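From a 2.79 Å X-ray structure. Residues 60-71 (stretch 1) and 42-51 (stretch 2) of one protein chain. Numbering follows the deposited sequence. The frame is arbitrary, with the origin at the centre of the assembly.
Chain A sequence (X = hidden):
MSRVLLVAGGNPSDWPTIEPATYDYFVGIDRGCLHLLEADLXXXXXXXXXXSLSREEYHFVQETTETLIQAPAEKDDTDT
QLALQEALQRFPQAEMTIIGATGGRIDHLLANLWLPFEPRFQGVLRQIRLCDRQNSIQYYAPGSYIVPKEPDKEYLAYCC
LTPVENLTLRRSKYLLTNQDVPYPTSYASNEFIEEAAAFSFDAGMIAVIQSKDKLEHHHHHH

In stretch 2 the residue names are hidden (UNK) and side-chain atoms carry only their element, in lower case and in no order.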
# COMPACT_ATOMS: atom_id res chain seq x y z
N PHE A 60 -28.77 -7.54 -14.42
CA PHE A 60 -29.28 -6.44 -13.62
C PHE A 60 -28.44 -5.17 -13.76
O PHE A 60 -28.97 -4.07 -13.69
CB PHE A 60 -29.37 -6.88 -12.16
CG PHE A 60 -29.78 -5.79 -11.23
CD1 PHE A 60 -30.96 -5.08 -11.44
CD2 PHE A 60 -28.99 -5.48 -10.12
CE1 PHE A 60 -31.34 -4.08 -10.58
CE2 PHE A 60 -29.37 -4.48 -9.25
CZ PHE A 60 -30.54 -3.77 -9.48
N VAL A 61 -27.13 -5.33 -13.95
CA VAL A 61 -26.24 -4.19 -14.12
C VAL A 61 -26.36 -3.62 -15.53
O VAL A 61 -25.98 -2.49 -15.80
CB VAL A 61 -24.79 -4.59 -13.83
CG1 VAL A 61 -23.83 -3.53 -14.30
CG2 VAL A 61 -24.62 -4.86 -12.36
N GLN A 62 -26.91 -4.41 -16.43
CA GLN A 62 -27.01 -4.02 -17.82
C GLN A 62 -28.30 -3.25 -18.10
O GLN A 62 -28.32 -2.37 -18.97
CB GLN A 62 -26.91 -5.27 -18.70
CG GLN A 62 -26.72 -5.01 -20.17
CD GLN A 62 -26.11 -6.22 -20.85
OE1 GLN A 62 -25.50 -7.08 -20.19
NE2 GLN A 62 -26.26 -6.29 -22.17
N GLU A 63 -29.37 -3.57 -17.38
CA GLU A 63 -30.63 -2.82 -17.49
C GLU A 63 -30.50 -1.48 -16.77
O GLU A 63 -30.94 -0.43 -17.27
CB GLU A 63 -31.82 -3.60 -16.90
CG GLU A 63 -32.14 -4.96 -17.52
CD GLU A 63 -32.31 -4.92 -19.05
OE1 GLU A 63 -33.42 -4.60 -19.53
OE2 GLU A 63 -31.34 -5.24 -19.77
N THR A 64 -29.88 -1.52 -15.60
CA THR A 64 -29.78 -0.35 -14.74
C THR A 64 -28.76 0.72 -15.18
O THR A 64 -29.09 1.88 -15.22
CB THR A 64 -29.50 -0.77 -13.31
OG1 THR A 64 -30.55 -1.64 -12.86
CG2 THR A 64 -29.43 0.44 -12.43
N THR A 65 -27.52 0.36 -15.48
CA THR A 65 -26.56 1.39 -15.87
C THR A 65 -27.14 2.19 -17.03
O THR A 65 -28.14 1.79 -17.62
CB THR A 65 -25.23 0.78 -16.34
OG1 THR A 65 -24.30 1.83 -16.63
CG2 THR A 65 -25.43 -0.06 -17.58
N GLU A 66 -26.52 3.31 -17.37
CA GLU A 66 -26.90 3.99 -18.60
C GLU A 66 -25.82 3.97 -19.67
O GLU A 66 -26.11 4.21 -20.83
CB GLU A 66 -27.42 5.41 -18.34
CG GLU A 66 -26.47 6.35 -17.64
CD GLU A 66 -27.14 7.69 -17.33
OE1 GLU A 66 -28.31 7.68 -16.87
OE2 GLU A 66 -26.50 8.75 -17.54
N THR A 67 -24.57 3.71 -19.26
CA THR A 67 -23.51 3.35 -20.20
C THR A 67 -22.80 2.11 -19.71
O THR A 67 -22.33 2.07 -18.57
CB THR A 67 -22.45 4.44 -20.37
OG1 THR A 67 -23.09 5.67 -20.69
CG2 THR A 67 -21.52 4.11 -21.51
N LEU A 68 -22.73 1.11 -20.58
CA LEU A 68 -22.02 -0.12 -20.26
C LEU A 68 -20.72 -0.18 -21.05
O LEU A 68 -20.71 -0.13 -22.28
CB LEU A 68 -22.88 -1.33 -20.62
CG LEU A 68 -22.31 -2.71 -20.32
CD1 LEU A 68 -22.01 -2.83 -18.84
CD2 LEU A 68 -23.28 -3.79 -20.77
N ILE A 69 -19.60 -0.27 -20.33
CA ILE A 69 -18.34 -0.65 -20.97
C ILE A 69 -17.88 -2.03 -20.49
O ILE A 69 -17.29 -2.17 -19.43
CB ILE A 69 -17.26 0.39 -20.76
CG1 ILE A 69 -17.70 1.70 -21.42
CG2 ILE A 69 -15.97 -0.09 -21.35
CD1 ILE A 69 -16.67 2.75 -21.40
N GLN A 70 -18.20 -3.05 -21.27
CA GLN A 70 -17.76 -4.41 -20.99
C GLN A 70 -16.48 -4.70 -21.77
O GLN A 70 -16.44 -4.59 -22.99
CB GLN A 70 -18.87 -5.39 -21.35
CG GLN A 70 -18.48 -6.85 -21.41
CD GLN A 70 -19.28 -7.59 -22.48
OE1 GLN A 70 -18.77 -7.85 -23.57
NE2 GLN A 70 -20.55 -7.87 -22.18
N ALA A 71 -15.41 -5.05 -21.06
CA ALA A 71 -14.10 -5.25 -21.68
C ALA A 71 -13.61 -6.68 -21.47
O ALA A 71 -14.12 -7.37 -20.59
CB ALA A 71 -13.10 -4.25 -21.11
N UNK A 42 -26.96 6.02 -7.61
CA UNK A 42 -27.01 5.88 -9.08
C UNK A 42 -25.87 5.04 -9.67
O UNK A 42 -24.85 4.78 -9.03
c UNK A 42 -27.20 8.19 -8.40
c UNK A 42 -26.92 7.34 -9.59
c UNK A 42 -26.72 7.41 -7.21
N UNK A 43 -26.07 4.59 -10.91
CA UNK A 43 -25.05 3.87 -11.66
C UNK A 43 -25.20 4.41 -13.05
O UNK A 43 -26.17 4.12 -13.71
c UNK A 43 -22.96 1.62 -12.15
c UNK A 43 -24.43 1.50 -12.55
c UNK A 43 -25.32 2.37 -11.66
c UNK A 43 -24.89 0.05 -12.51
N UNK A 44 -24.25 5.22 -13.48
CA UNK A 44 -24.38 5.84 -14.78
C UNK A 44 -23.35 5.31 -15.78
O UNK A 44 -23.52 5.47 -17.00
c UNK A 44 -25.09 9.31 -13.33
c UNK A 44 -25.42 7.94 -13.83
c UNK A 44 -24.30 7.35 -14.65
n UNK A 44 -24.36 9.36 -12.24
o UNK A 44 -25.46 10.30 -13.92
N UNK A 45 -22.30 4.69 -15.26
CA UNK A 45 -21.25 4.08 -16.08
C UNK A 45 -20.77 2.78 -15.44
O UNK A 45 -20.31 2.79 -14.30
c UNK A 45 -17.79 5.72 -17.07
c UNK A 45 -19.30 4.39 -18.57
c UNK A 45 -20.08 5.06 -16.27
c UNK A 45 -18.88 4.65 -17.13
N UNK A 46 -20.92 1.66 -16.15
CA UNK A 46 -20.47 0.36 -15.64
C UNK A 46 -19.26 -0.18 -16.42
O UNK A 46 -19.31 -0.29 -17.64
c UNK A 46 -21.60 -0.63 -15.64
N UNK A 47 -18.17 -0.47 -15.72
CA UNK A 47 -16.91 -0.84 -16.38
C UNK A 47 -16.24 -2.10 -15.81
O UNK A 47 -16.23 -2.34 -14.60
c UNK A 47 -14.94 0.19 -17.51
c UNK A 47 -15.89 0.31 -16.33
c UNK A 47 -16.59 1.63 -16.38
N UNK A 48 -15.65 -2.89 -16.70
CA UNK A 48 -15.00 -4.11 -16.28
C UNK A 48 -15.22 -5.24 -17.24
O UNK A 48 -15.71 -5.04 -18.34
N UNK A 49 -14.85 -6.45 -16.83
CA UNK A 49 -15.06 -7.63 -17.65
C UNK A 49 -16.16 -8.41 -16.98
O UNK A 49 -16.75 -9.33 -17.56
o UNK A 49 -11.87 -8.04 -16.35
c UNK A 49 -13.77 -8.45 -17.74
c UNK A 49 -13.02 -8.52 -16.43
o UNK A 49 -13.58 -9.07 -15.46
N UNK A 50 -16.45 -8.02 -15.75
CA UNK A 50 -17.60 -8.50 -15.01
C UNK A 50 -17.56 -10.00 -14.79
O UNK A 50 -18.59 -10.62 -14.59
c UNK A 50 -18.91 -8.07 -15.68
c UNK A 50 -19.09 -6.57 -15.74
c UNK A 50 -19.38 -3.82 -15.84
c UNK A 50 -19.70 -4.52 -14.70
c UNK A 50 -18.92 -4.49 -16.93
c UNK A 50 -19.55 -5.88 -14.65
c UNK A 50 -18.77 -5.87 -16.88
N UNK A 51 -16.35 -10.58 -14.81
CA UNK A 51 -16.19 -12.01 -14.59
C UNK A 51 -16.49 -12.38 -13.14
O UNK A 51 -16.81 -13.52 -12.82
o UNK A 51 -12.47 -12.12 -14.68
c UNK A 51 -13.63 -11.87 -14.27
c UNK A 51 -14.80 -12.52 -15.04
o UNK A 51 -13.86 -11.12 -13.27

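Position 42 carries three side-chain carbons that close a ring onto the backbone nitrogen, and they reach nothing on stretch 1; this is proline, P42. At position 43 four carbons fork at the second, and the side chain points toward stretch 1, where one branch end lies 3.9 Å from CB of T65. It is a leucine, L43, whose CD2 is also 4.1 Å from CG1 of V61.

Position 44 has three carbons, the third bearing one oxygen and one nitrogen. Its CB packs 3.8 Å from CG of E66, while its backbone O accepts a weak hydrogen bond from N of T67 (3.1 Å). A carboxylate would have two oxygens, so the end is an amide and the length that of glutamine, Q44.

Four carbons forked at the second recur at position 45. The CA-to-CB bond points away from stretch 1, yet the end of the chain returns, one terminal carbon lying 3.6 Å from CB of T67. This is leucine, L45; its CD1 is 4.2 Å from CD1 of I69. At position 46 a single carbon, CB, lies 3.9 Å from CG1 of V61 and 3.9 Å from CD1 of L68, so it touches both a helix residue and a strand residue; this is alanine, A46.

At position 47 the first carbon carries two others, one of which meets CG2 of I69 at 4.0 Å; the branching is that of valine, V47. Position 48 has no side-chain atoms, and its backbone N and O both face stretch 1; it is glycine, G48, and at phi/psi 141/-169 a CB would be jammed against the preceding carbonyl oxygen.

Position 49 has two carbons, the second carrying two oxygens; its CB lies 3.1 Å from O of A71. The second oxygen in place of a nitrogen makes it aspartate, D49, rather than asparagine. Its OD1 accepts a hydrogen bond from N of position 51 (3.2 Å). Position 50 shows one carbon and then a six-carbon ring without a hydroxyl. The ring edge meets O of I69, with one ring carbon 3.8 Å from that oxygen and 4.0 Å from CD1 of L68; this is phenylalanine, F50. Position 51 has two carbons, the second carrying two oxygens, and stays out of reach of stretch 1; it is aspartate, D51.

The contact is built on two parallel strands. N of A46 donates to O of T67 (2.8 Å), N of I69 to O of A46 (2.7 Å), N of G48 to O of I69 (3.3 Å) and N of A71 to O of G48 (2.7 Å). A46 and G48 thus each use both N and O, and the backbone fixes the register L68–A46, I69–V47, Q70–G48. L68 and A46 share one face, where V61 and F50 join their apolar cluster; I69 and V47 share the other, and I69 also packs with L45.

Stretch 2, residues 42-51: PLQLAVGDFD
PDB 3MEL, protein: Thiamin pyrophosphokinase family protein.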